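Local coordinates for protein S-adenosylmethionine:2-demethylmenaquinone methyltransferase (Geobacillus kaustophilus, PDB 2PCN) that belongs to the Aldolase/RraA family and assembles as a trimer of identical subunits, each built round mixed and parallel beta sheets, at residues F30-E41 and T57-R68; A86-S97 and I105-K116. All coordinates share one frame; numbering follows the deposited sequence.

Contact 1 (F30-E41 and T57-R68)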
loop_
_atom_site.group_PDB
_atom_site.type_symbol
_atom_site.label_atom_id
_atom_site.label_comp_id
_atom_site.label_asym_id
_atom_site.label_seq_id
_atom_site.Cartn_x
_atom_site.Cartn_y
_atom_site.Cartn_z
ATOM N N PHE A 30 -5.771 6.408 17.007
ATOM C CA PHE A 30 -6.640 5.940 18.080
ATOM C C PHE A 30 -5.825 5.222 19.145
ATOM O O PHE A 30 -4.723 4.741 18.875
ATOM C CB PHE A 30 -7.747 5.026 17.522
ATOM C CG PHE A 30 -7.237 3.799 16.815
ATOM C CD1 PHE A 30 -7.193 2.571 17.469
ATOM C CD2 PHE A 30 -6.813 3.869 15.493
ATOM C CE1 PHE A 30 -6.735 1.426 16.813
ATOM C CE2 PHE A 30 -6.352 2.735 14.826
ATOM C CZ PHE A 30 -6.313 1.508 15.490
ATOM N N SER A 31 -6.357 5.172 20.362
ATOM C CA SER A 31 -5.656 4.527 21.461
ATOM C C SER A 31 -6.612 4.208 22.603
ATOM O O SER A 31 -7.743 4.693 22.633
ATOM C CB SER A 31 -4.541 5.441 21.974
ATOM O OG SER A 31 -5.085 6.630 22.531
ATOM N N GLY A 32 -6.148 3.392 23.543
ATOM C CA GLY A 32 -6.981 3.025 24.671
ATOM C C GLY A 32 -6.584 1.688 25.266
ATOM O O GLY A 32 -5.679 1.024 24.757
ATOM N N PRO A 33 -7.252 1.262 26.349
ATOM C CA PRO A 33 -6.965 -0.010 27.017
ATOM C C PRO A 33 -7.238 -1.189 26.094
ATOM O O PRO A 33 -8.231 -1.210 25.371
ATOM C CB PRO A 33 -7.900 0.021 28.223
ATOM C CG PRO A 33 -9.084 0.754 27.692
ATOM C CD PRO A 33 -8.447 1.901 26.928
ATOM N N ILE A 34 -6.343 -2.166 26.136
ATOM C CA ILE A 34 -6.434 -3.359 25.309
ATOM C C ILE A 34 -7.353 -4.455 25.854
ATOM O O ILE A 34 -7.360 -4.742 27.047
ATOM C CB ILE A 34 -5.029 -3.988 25.118
ATOM C CG1 ILE A 34 -4.163 -3.090 24.236
ATOM C CG2 ILE A 34 -5.149 -5.384 24.540
ATOM C CD1 ILE A 34 -2.737 -3.601 24.079
ATOM N N ALA A 35 -8.124 -5.045 24.948
ATOM C CA ALA A 35 -9.005 -6.170 25.235
ATOM C C ALA A 35 -8.497 -7.150 24.181
ATOM O O ALA A 35 -8.267 -6.747 23.037
ATOM C CB ALA A 35 -10.456 -5.807 24.967
ATOM N N THR A 36 -8.312 -8.417 24.545
ATOM C CA THR A 36 -7.778 -9.390 23.594
ATOM C C THR A 36 -8.695 -10.523 23.163
ATOM O O THR A 36 -9.581 -10.958 23.904
ATOM C CB THR A 36 -6.490 -10.054 24.136
ATOM O OG1 THR A 36 -6.810 -10.830 25.299
ATOM C CG2 THR A 36 -5.449 -9.006 24.503
ATOM N N VAL A 37 -8.451 -11.004 21.950
ATOM C CA VAL A 37 -9.186 -12.124 21.379
ATOM C C VAL A 37 -8.191 -12.918 20.542
ATOM O O VAL A 37 -7.483 -12.354 19.706
ATOM C CB VAL A 37 -10.338 -11.669 20.455
ATOM C CG1 VAL A 37 -11.075 -12.889 19.919
ATOM C CG2 VAL A 37 -11.296 -10.768 21.207
ATOM N N ASP A 38 -8.135 -14.226 20.772
ATOM C CA ASP A 38 -7.226 -15.101 20.041
ATOM C C ASP A 38 -8.078 -16.106 19.268
ATOM O O ASP A 38 -8.764 -16.938 19.862
ATOM C CB ASP A 38 -6.304 -15.813 21.034
ATOM C CG ASP A 38 -5.168 -16.555 20.357
ATOM O OD1 ASP A 38 -4.525 -15.982 19.453
ATOM O OD2 ASP A 38 -4.907 -17.711 20.747
ATOM N N VAL A 39 -8.042 -16.015 17.942
ATOM C CA VAL A 39 -8.840 -16.897 17.092
ATOM C C VAL A 39 -8.093 -17.339 15.840
ATOM O O VAL A 39 -6.974 -16.901 15.576
ATOM C CB VAL A 39 -10.134 -16.192 16.622
ATOM C CG1 VAL A 39 -10.957 -15.751 17.825
ATOM C CG2 VAL A 39 -9.780 -14.987 15.747
ATOM N N PHE A 40 -8.736 -18.212 15.071
ATOM C CA PHE A 40 -8.176 -18.702 13.821
ATOM C C PHE A 40 -9.309 -18.900 12.818
ATOM O O PHE A 40 -10.021 -19.911 12.848
ATOM C CB PHE A 40 -7.428 -20.019 14.032
ATOM C CG PHE A 40 -6.764 -20.538 12.789
ATOM C CD1 PHE A 40 -5.820 -19.770 12.121
ATOM C CD2 PHE A 40 -7.100 -21.785 12.273
ATOM C CE1 PHE A 40 -5.216 -20.234 10.952
ATOM C CE2 PHE A 40 -6.504 -22.258 11.106
ATOM C CZ PHE A 40 -5.558 -21.478 10.444
ATOM N N GLU A 41 -9.481 -17.903 11.953
ATOM C CA GLU A 41 -10.504 -17.914 10.911
ATOM C C GLU A 41 -11.934 -18.080 11.441
ATOM O O GLU A 41 -12.816 -18.593 10.747
ATOM C CB GLU A 41 -10.163 -19.005 9.886
ATOM C CG GLU A 41 -8.667 -19.027 9.541
ATOM C CD GLU A 41 -8.330 -19.923 8.363
ATOM O OE1 GLU A 41 -8.890 -21.032 8.273
ATOM O OE2 GLU A 41 -7.490 -19.519 7.532
ATOM N N THR A 57 -12.327 1.097 24.624
ATOM C CA THR A 57 -11.449 -0.056 24.443
ATOM C C THR A 57 -10.941 -0.203 23.013
ATOM O O THR A 57 -11.613 0.183 22.057
ATOM C CB THR A 57 -12.183 -1.382 24.785
ATOM O OG1 THR A 57 -12.537 -1.398 26.171
ATOM C CG2 THR A 57 -11.294 -2.587 24.478
ATOM N N VAL A 58 -9.743 -0.760 22.884
ATOM C CA VAL A 58 -9.159 -1.053 21.585
ATOM C C VAL A 58 -9.075 -2.575 21.586
ATOM O O VAL A 58 -8.330 -3.157 22.375
ATOM C CB VAL A 58 -7.735 -0.481 21.423
ATOM C CG1 VAL A 58 -7.092 -1.061 20.167
ATOM C CG2 VAL A 58 -7.789 1.039 21.310
ATOM N N LEU A 59 -9.858 -3.220 20.730
ATOM C CA LEU A 59 -9.843 -4.674 20.661
ATOM C C LEU A 59 -8.694 -5.130 19.776
ATOM O O LEU A 59 -8.580 -4.699 18.629
ATOM C CB LEU A 59 -11.163 -5.200 20.089
ATOM C CG LEU A 59 -11.284 -6.729 20.096
ATOM C CD1 LEU A 59 -11.454 -7.215 21.526
ATOM C CD2 LEU A 59 -12.465 -7.166 19.255
ATOM N N VAL A 60 -7.833 -5.987 20.315
ATOM C CA VAL A 60 -6.709 -6.518 19.558
ATOM C C VAL A 60 -7.042 -7.975 19.278
ATOM O O VAL A 60 -7.265 -8.759 20.205
ATOM C CB VAL A 60 -5.389 -6.430 20.361
ATOM C CG1 VAL A 60 -4.236 -6.979 19.534
ATOM C CG2 VAL A 60 -5.120 -4.979 20.741
ATOM N N VAL A 61 -7.087 -8.327 17.998
ATOM C CA VAL A 61 -7.423 -9.684 17.586
ATOM C C VAL A 61 -6.281 -10.388 16.858
ATOM O O VAL A 61 -5.807 -9.916 15.825
ATOM C CB VAL A 61 -8.653 -9.676 16.652
ATOM C CG1 VAL A 61 -8.963 -11.088 16.178
ATOM C CG2 VAL A 61 -9.849 -9.074 17.376
ATOM N N ASP A 62 -5.828 -11.512 17.403
ATOM C CA ASP A 62 -4.771 -12.261 16.743
ATOM C C ASP A 62 -5.427 -13.350 15.907
ATOM O O ASP A 62 -5.878 -14.367 16.437
ATOM C CB ASP A 62 -3.814 -12.895 17.753
ATOM C CG ASP A 62 -2.677 -13.642 17.074
ATOM O OD1 ASP A 62 -2.622 -13.619 15.825
ATOM O OD2 ASP A 62 -1.842 -14.248 17.776
ATOM N N GLY A 63 -5.497 -13.118 14.603
ATOM C CA GLY A 63 -6.094 -14.084 13.698
ATOM C C GLY A 63 -5.030 -14.905 12.995
ATOM O O GLY A 63 -5.286 -15.524 11.961
ATOM N N LYS A 64 -3.829 -14.901 13.562
ATOM C CA LYS A 64 -2.708 -15.657 13.014
ATOM C C LYS A 64 -2.263 -15.158 11.649
ATOM O O LYS A 64 -1.527 -15.847 10.942
ATOM C CB LYS A 64 -3.076 -17.141 12.921
ATOM C CG LYS A 64 -3.606 -17.721 14.230
ATOM C CD LYS A 64 -2.612 -17.513 15.360
ATOM C CE LYS A 64 -3.199 -17.899 16.708
ATOM N NZ LYS A 64 -4.363 -17.047 17.081
ATOM N N GLY A 65 -2.714 -13.965 11.275
ATOM C CA GLY A 65 -2.333 -13.408 9.991
ATOM C C GLY A 65 -2.945 -14.123 8.801
ATOM O O GLY A 65 -2.487 -13.964 7.669
ATOM N N SER A 66 -3.979 -14.917 9.044
ATOM C CA SER A 66 -4.625 -15.634 7.956
ATOM C C SER A 66 -5.237 -14.661 6.961
ATOM O O SER A 66 -5.791 -13.634 7.347
ATOM C CB SER A 66 -5.723 -16.551 8.489
ATOM O OG SER A 66 -6.464 -17.101 7.411
ATOM N N ARG A 67 -5.129 -14.990 5.680
ATOM C CA ARG A 67 -5.695 -14.161 4.623
ATOM C C ARG A 67 -6.820 -14.918 3.919
ATOM O O ARG A 67 -7.304 -14.495 2.867
ATOM C CB ARG A 67 -4.613 -13.783 3.611
ATOM C CG ARG A 67 -3.577 -12.812 4.148
ATOM C CD ARG A 67 -2.434 -12.620 3.164
ATOM N NE ARG A 67 -1.449 -11.661 3.659
ATOM C CZ ARG A 67 -1.601 -10.341 3.613
ATOM N NH1 ARG A 67 -2.699 -9.812 3.089
ATOM N NH2 ARG A 67 -0.653 -9.550 4.096
ATOM N N ARG A 68 -7.238 -16.037 4.505
ATOM C CA ARG A 68 -8.295 -16.847 3.908
ATOM C C ARG A 68 -9.708 -16.361 4.217
ATOM O O ARG A 68 -10.647 -16.664 3.478
ATOM C CB ARG A 68 -8.132 -18.310 4.330
ATOM C CG ARG A 68 -6.789 -18.899 3.913
ATOM C CD ARG A 68 -6.772 -20.422 3.977
ATOM N NE ARG A 68 -6.990 -20.939 5.325
ATOM C CZ ARG A 68 -6.921 -22.227 5.648
ATOM N NH1 ARG A 68 -6.639 -23.132 4.719
ATOM N NH2 ARG A 68 -7.139 -22.616 6.899
HETATM O O HOH W 1 -7.914 -15.534 11.135
#
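E41 reaches R68 side-on: NE of R68 lies in line with the syn lone pair of E41 OE2 at 2.7 Å, while R68 NH2 meets E41 OE1 on the syn side but somewhat out of the carboxylate plane. S66 takes the remaining, anti lone pair of E41 OE2 through its OG at 2.6 Å, so this oxygen is gripped from both sides and rotation of the carboxylate is restricted. The hydroxyl of S66 also accepts from the backbone N of R68, an ST turn that fixes the donor. The F40 ring carries CG of E41 over the centre of one face, and F40 CD1 lies 3.7 Å from K64 CG. Bends at chi2 (-56°) and chi4 (-63°) fold the K64 chain back until NZ stands above the carboxylate plane of D38, 2.6 Å from D38 OD1, and also donates to V39 O. D38 and D62 run side by side with carboxylates turned 46° apart; K64 NZ probably offsets their like charges, and D62 OD1 closes an Asx turn onto the backbone N of K64.

These groups sit at the C-terminal ends of the two parallel strands of a beta-alpha-beta unit, 30-38 and 58-62, with helix 44-52 making the crossover. Along the strands, V60 N donates almost straight to A35 O at 2.9 Å. On the side covered by helix 44-52, V37 CG2 touches L59 CD1 at 3.6 Å, and A35 CB presses on T57 CG2 at 3.4 Å, tighter than ordinary carbon contact. On the other side I34 CG2 rests on V60 CG2, and V58 CG2 comes to the edge of the F30 ring, 4.2 Å from F30 CD1.

Contact 2 (A86-S97 and I105-K116)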
loop_
_atom_site.group_PDB
_atom_site.type_symbol
_atom_site.label_atom_id
_atom_site.label_comp_id
_atom_site.label_asym_id
_atom_site.label_seq_id
_atom_site.Cartn_x
_atom_site.Cartn_y
_atom_site.Cartn_z
ATOM N N ALA A 86 -12.726 2.505 20.835
ATOM C CA ALA A 86 -11.693 3.323 20.200
ATOM C C ALA A 86 -11.297 2.764 18.834
ATOM O O ALA A 86 -11.117 3.516 17.872
ATOM C CB ALA A 86 -10.466 3.405 21.103
ATOM N N GLY A 87 -11.160 1.445 18.754
ATOM C CA GLY A 87 -10.790 0.831 17.493
ATOM C C GLY A 87 -10.495 -0.650 17.597
ATOM O O GLY A 87 -10.651 -1.252 18.662
ATOM N N VAL A 88 -10.077 -1.235 16.480
ATOM C CA VAL A 88 -9.750 -2.653 16.424
ATOM C C VAL A 88 -8.441 -2.838 15.656
ATOM O O VAL A 88 -8.211 -2.178 14.643
ATOM C CB VAL A 88 -10.857 -3.460 15.695
ATOM C CG1 VAL A 88 -10.577 -4.954 15.816
ATOM C CG2 VAL A 88 -12.233 -3.117 16.269
ATOM N N ILE A 89 -7.584 -3.723 16.154
ATOM C CA ILE A 89 -6.307 -4.028 15.507
ATOM C C ILE A 89 -6.348 -5.526 15.250
ATOM O O ILE A 89 -6.457 -6.322 16.185
ATOM C CB ILE A 89 -5.114 -3.677 16.414
ATOM C CG1 ILE A 89 -5.097 -2.165 16.667
ATOM C CG2 ILE A 89 -3.811 -4.132 15.762
ATOM C CD1 ILE A 89 -4.065 -1.708 17.677
ATOM N N ILE A 90 -6.255 -5.912 13.980
ATOM C CA ILE A 90 -6.368 -7.320 13.618
ATOM C C ILE A 90 -5.185 -7.946 12.892
ATOM O O ILE A 90 -4.778 -7.482 11.827
ATOM C CB ILE A 90 -7.622 -7.531 12.731
ATOM C CG1 ILE A 90 -8.819 -6.806 13.350
ATOM C CG2 ILE A 90 -7.914 -9.019 12.576
ATOM C CD1 ILE A 90 -10.078 -6.861 12.513
ATOM N N HIS A 91 -4.632 -9.002 13.480
ATOM C CA HIS A 91 -3.541 -9.727 12.845
ATOM C C HIS A 91 -4.306 -10.706 11.963
ATOM O O HIS A 91 -4.438 -11.895 12.275
ATOM C CB HIS A 91 -2.695 -10.462 13.889
ATOM C CG HIS A 91 -1.558 -11.245 13.304
ATOM N ND1 HIS A 91 -0.903 -10.859 12.154
ATOM C CD2 HIS A 91 -0.956 -12.384 13.716
ATOM C CE1 HIS A 91 0.053 -11.733 11.880
ATOM N NE2 HIS A 91 0.041 -12.668 12.814
ATOM N N GLY A 92 -4.838 -10.161 10.873
ATOM C CA GLY A 92 -5.637 -10.923 9.934
ATOM C C GLY A 92 -6.323 -9.954 8.984
ATOM O O GLY A 92 -5.925 -8.791 8.898
ATOM N N CYS A 93 -7.363 -10.407 8.291
ATOM C CA CYS A 93 -8.051 -9.553 7.326
ATOM C C CYS A 93 -9.445 -9.081 7.725
ATOM O O CYS A 93 -10.053 -9.587 8.667
ATOM C CB CYS A 93 -8.159 -10.278 5.980
ATOM S SG CYS A 93 -6.583 -10.669 5.204
ATOM N N ILE A 94 -9.938 -8.095 6.987
ATOM C CA ILE A 94 -11.274 -7.561 7.203
ATOM C C ILE A 94 -11.941 -7.485 5.835
ATOM O O ILE A 94 -11.309 -7.766 4.812
ATOM C CB ILE A 94 -11.244 -6.128 7.792
ATOM C CG1 ILE A 94 -10.658 -5.150 6.766
ATOM C CG2 ILE A 94 -10.421 -6.107 9.072
ATOM C CD1 ILE A 94 -10.870 -3.694 7.123
ATOM N N ARG A 95 -13.219 -7.126 5.821
ATOM C CA ARG A 95 -13.944 -6.943 4.573
ATOM C C ARG A 95 -14.850 -5.730 4.776
ATOM O O ARG A 95 -14.882 -5.164 5.872
ATOM C CB ARG A 95 -14.737 -8.197 4.188
ATOM C CG ARG A 95 -15.877 -8.590 5.106
ATOM C CD ARG A 95 -16.527 -9.857 4.554
ATOM N NE ARG A 95 -17.850 -10.113 5.113
ATOM C CZ ARG A 95 -18.687 -11.036 4.649
ATOM N NH1 ARG A 95 -18.337 -11.798 3.618
ATOM N NH2 ARG A 95 -19.883 -11.182 5.200
ATOM N N ASP A 96 -15.572 -5.332 3.734
ATOM C CA ASP A 96 -16.428 -4.145 3.783
ATOM C C ASP A 96 -15.530 -2.946 4.090
ATOM O O ASP A 96 -15.940 -2.013 4.785
ATOM C CB ASP A 96 -17.506 -4.263 4.867
ATOM C CG ASP A 96 -18.437 -5.441 4.648
ATOM O OD1 ASP A 96 -18.831 -5.692 3.489
ATOM O OD2 ASP A 96 -18.783 -6.109 5.642
ATOM N N SER A 97 -14.307 -2.975 3.559
ATOM C CA SER A 97 -13.347 -1.901 3.787
ATOM C C SER A 97 -13.859 -0.563 3.280
ATOM O O SER A 97 -13.551 0.479 3.850
ATOM C CB SER A 97 -11.997 -2.230 3.126
ATOM O OG SER A 97 -12.110 -2.349 1.718
ATOM N N ILE A 105 -14.001 5.302 13.525
ATOM C CA ILE A 105 -13.318 4.387 14.419
ATOM C C ILE A 105 -12.022 3.915 13.773
ATOM O O ILE A 105 -11.870 3.973 12.555
ATOM C CB ILE A 105 -14.221 3.180 14.745
ATOM C CG1 ILE A 105 -13.638 2.400 15.919
ATOM C CG2 ILE A 105 -14.375 2.297 13.516
ATOM C CD1 ILE A 105 -14.571 1.367 16.480
ATOM N N GLY A 106 -11.077 3.466 14.589
ATOM C CA GLY A 106 -9.823 2.989 14.041
ATOM C C GLY A 106 -9.896 1.514 13.706
ATOM O O GLY A 106 -10.454 0.724 14.468
ATOM N N VAL A 107 -9.366 1.142 12.547
ATOM C CA VAL A 107 -9.342 -0.257 12.136
ATOM C C VAL A 107 -8.055 -0.530 11.370
ATOM O O VAL A 107 -7.837 0.024 10.293
ATOM C CB VAL A 107 -10.531 -0.632 11.215
ATOM C CG1 VAL A 107 -10.410 -2.100 10.794
ATOM C CG2 VAL A 107 -11.855 -0.406 11.928
ATOM N N MET A 108 -7.199 -1.370 11.944
ATOM C CA MET A 108 -5.941 -1.747 11.307
ATOM C C MET A 108 -5.938 -3.253 11.100
ATOM O O MET A 108 -6.337 -4.011 11.988
ATOM C CB MET A 108 -4.740 -1.356 12.176
ATOM C CG MET A 108 -4.542 0.137 12.349
ATOM S SD MET A 108 -3.042 0.477 13.282
ATOM C CE MET A 108 -2.451 1.958 12.465
ATOM N N ALA A 109 -5.485 -3.679 9.927
ATOM C CA ALA A 109 -5.431 -5.098 9.587
ATOM C C ALA A 109 -4.335 -5.285 8.542
ATOM O O ALA A 109 -3.794 -4.304 8.029
ATOM C CB ALA A 109 -6.774 -5.544 9.035
ATOM N N ILE A 110 -4.001 -6.529 8.213
ATOM C CA ILE A 110 -2.943 -6.745 7.229
ATOM C C ILE A 110 -3.452 -6.873 5.802
ATOM O O ILE A 110 -2.659 -6.937 4.860
ATOM C CB ILE A 110 -2.088 -7.988 7.568
ATOM C CG1 ILE A 110 -2.940 -9.257 7.508
ATOM C CG2 ILE A 110 -1.467 -7.816 8.949
ATOM C CD1 ILE A 110 -2.131 -10.537 7.592
ATOM N N GLY A 111 -4.771 -6.897 5.635
ATOM C CA GLY A 111 -5.324 -7.005 4.299
ATOM C C GLY A 111 -6.827 -7.185 4.293
ATOM O O GLY A 111 -7.470 -7.141 5.340
ATOM N N THR A 112 -7.387 -7.376 3.103
ATOM C CA THR A 112 -8.821 -7.576 2.957
ATOM C C THR A 112 -9.074 -8.941 2.337
ATOM O O THR A 112 -8.230 -9.473 1.619
ATOM C CB THR A 112 -9.463 -6.508 2.046
ATOM O OG1 THR A 112 -8.876 -6.571 0.737
ATOM C CG2 THR A 112 -9.261 -5.113 2.632
ATOM N N CYS A 113 -10.241 -9.497 2.634
ATOM C CA CYS A 113 -10.658 -10.793 2.114
ATOM C C CYS A 113 -12.180 -10.779 2.141
ATOM O O CYS A 113 -12.780 -10.534 3.185
ATOM C CB CYS A 113 -10.139 -11.922 3.000
ATOM S SG CYS A 113 -10.694 -13.550 2.451
ATOM N N PRO A 114 -12.823 -11.043 0.994
ATOM C CA PRO A 114 -14.288 -11.044 0.907
ATOM C C PRO A 114 -15.002 -12.228 1.554
ATOM O O PRO A 114 -16.208 -12.163 1.802
ATOM C CB PRO A 114 -14.534 -10.983 -0.598
ATOM C CG PRO A 114 -13.424 -11.840 -1.125
ATOM C CD PRO A 114 -12.223 -11.357 -0.318
ATOM N N VAL A 115 -14.267 -13.299 1.842
ATOM C CA VAL A 115 -14.868 -14.493 2.440
ATOM C C VAL A 115 -15.142 -14.368 3.940
ATOM O O VAL A 115 -14.266 -13.980 4.713
ATOM C CB VAL A 115 -13.976 -15.734 2.217
ATOM C CG1 VAL A 115 -14.651 -16.971 2.798
ATOM C CG2 VAL A 115 -13.698 -15.917 0.728
ATOM N N LYS A 116 -16.359 -14.712 4.346
ATOM C CA LYS A 116 -16.737 -14.637 5.757
ATOM C C LYS A 116 -15.976 -15.682 6.571
ATOM O O LYS A 116 -15.615 -16.743 6.059
ATOM C CB LYS A 116 -18.251 -14.854 5.916
ATOM C CG LYS A 116 -18.729 -16.308 5.810
ATOM C CD LYS A 116 -18.053 -17.067 4.675
ATOM C CE LYS A 116 -18.840 -18.298 4.253
ATOM N NZ LYS A 116 -20.021 -17.922 3.425
#
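I94 lies across V107 and A109 at the apolar centre: its CG2 touches A109 CB at 3.7 Å, and its CD1 reaches V107 CG1 at 4.0 Å. With CG1 between the backbone N and the carbonyl carbon (chi1 67°), CD1 is directed to V107 while CG2 faces A109. The segments run as parallel partners through two sheets of the RraA-like fold. Strands 87-90 and 106-109 belong to the large mixed sheet; then both segments turn a corner, and the short, weakly bonded strands 93-94 and 111-112 run side by side in a three-stranded parallel sheet. I94 and A109 thus pack across this corner, with I90 CB also facing A109 CB, while L71 and L72 of strand 70-72 lie against I90.

At the corner, H91 is the centre of an inverse gamma turn, closed by a weak bond from G92 N to I90 O, and G92 O accepts from I110 N at 3.0 Å, with I110 CG1 lying against the same oxygen. Farther along, C93 CB meets C113 CB at 3.9 Å. The backbone ladder resumes as I94 N donates to G111 O and C113 N to I94 O.

The polar edge follows at the interface with the second subunit. There D147 of that subunit bonds to the hydroxyls of S97 and T112, whose CB and CG2, respectively, touch each other within this contact. R95 extends from CG to NE alongside K116, whose CB and CA lie over one face of the guanidinium group. NH2 of R95 forms a salt bridge with D8 of the second subunit, and an acetate ion is bound nearby. R95 NH1 donates to P114 O, which lies in the guanidinium plane, at 2.8 Å with an N-H...O angle of 149°.

Both contacts are largely buried parallel pairings, and they share one mixed sheet: strands 58-62 and 87-90 are neighbours in it, joined by V61 N to I89 O and V61 O to H91 N, each a probable hydrogen bond of 2.8 Å. Contact 1 lies nearer the centre of the chain and ends in two salt bridges, D38 with K64 and E41 with R68, made between its own segments; no other subunit touches it. Contact 2 leaves that sheet for a second, smaller one, and its polar end turns to another copy of the protein. Both rest on backbone ladders and aliphatic packing, but the salt bridges of contact 2, from R95 and D96, go to the second subunit.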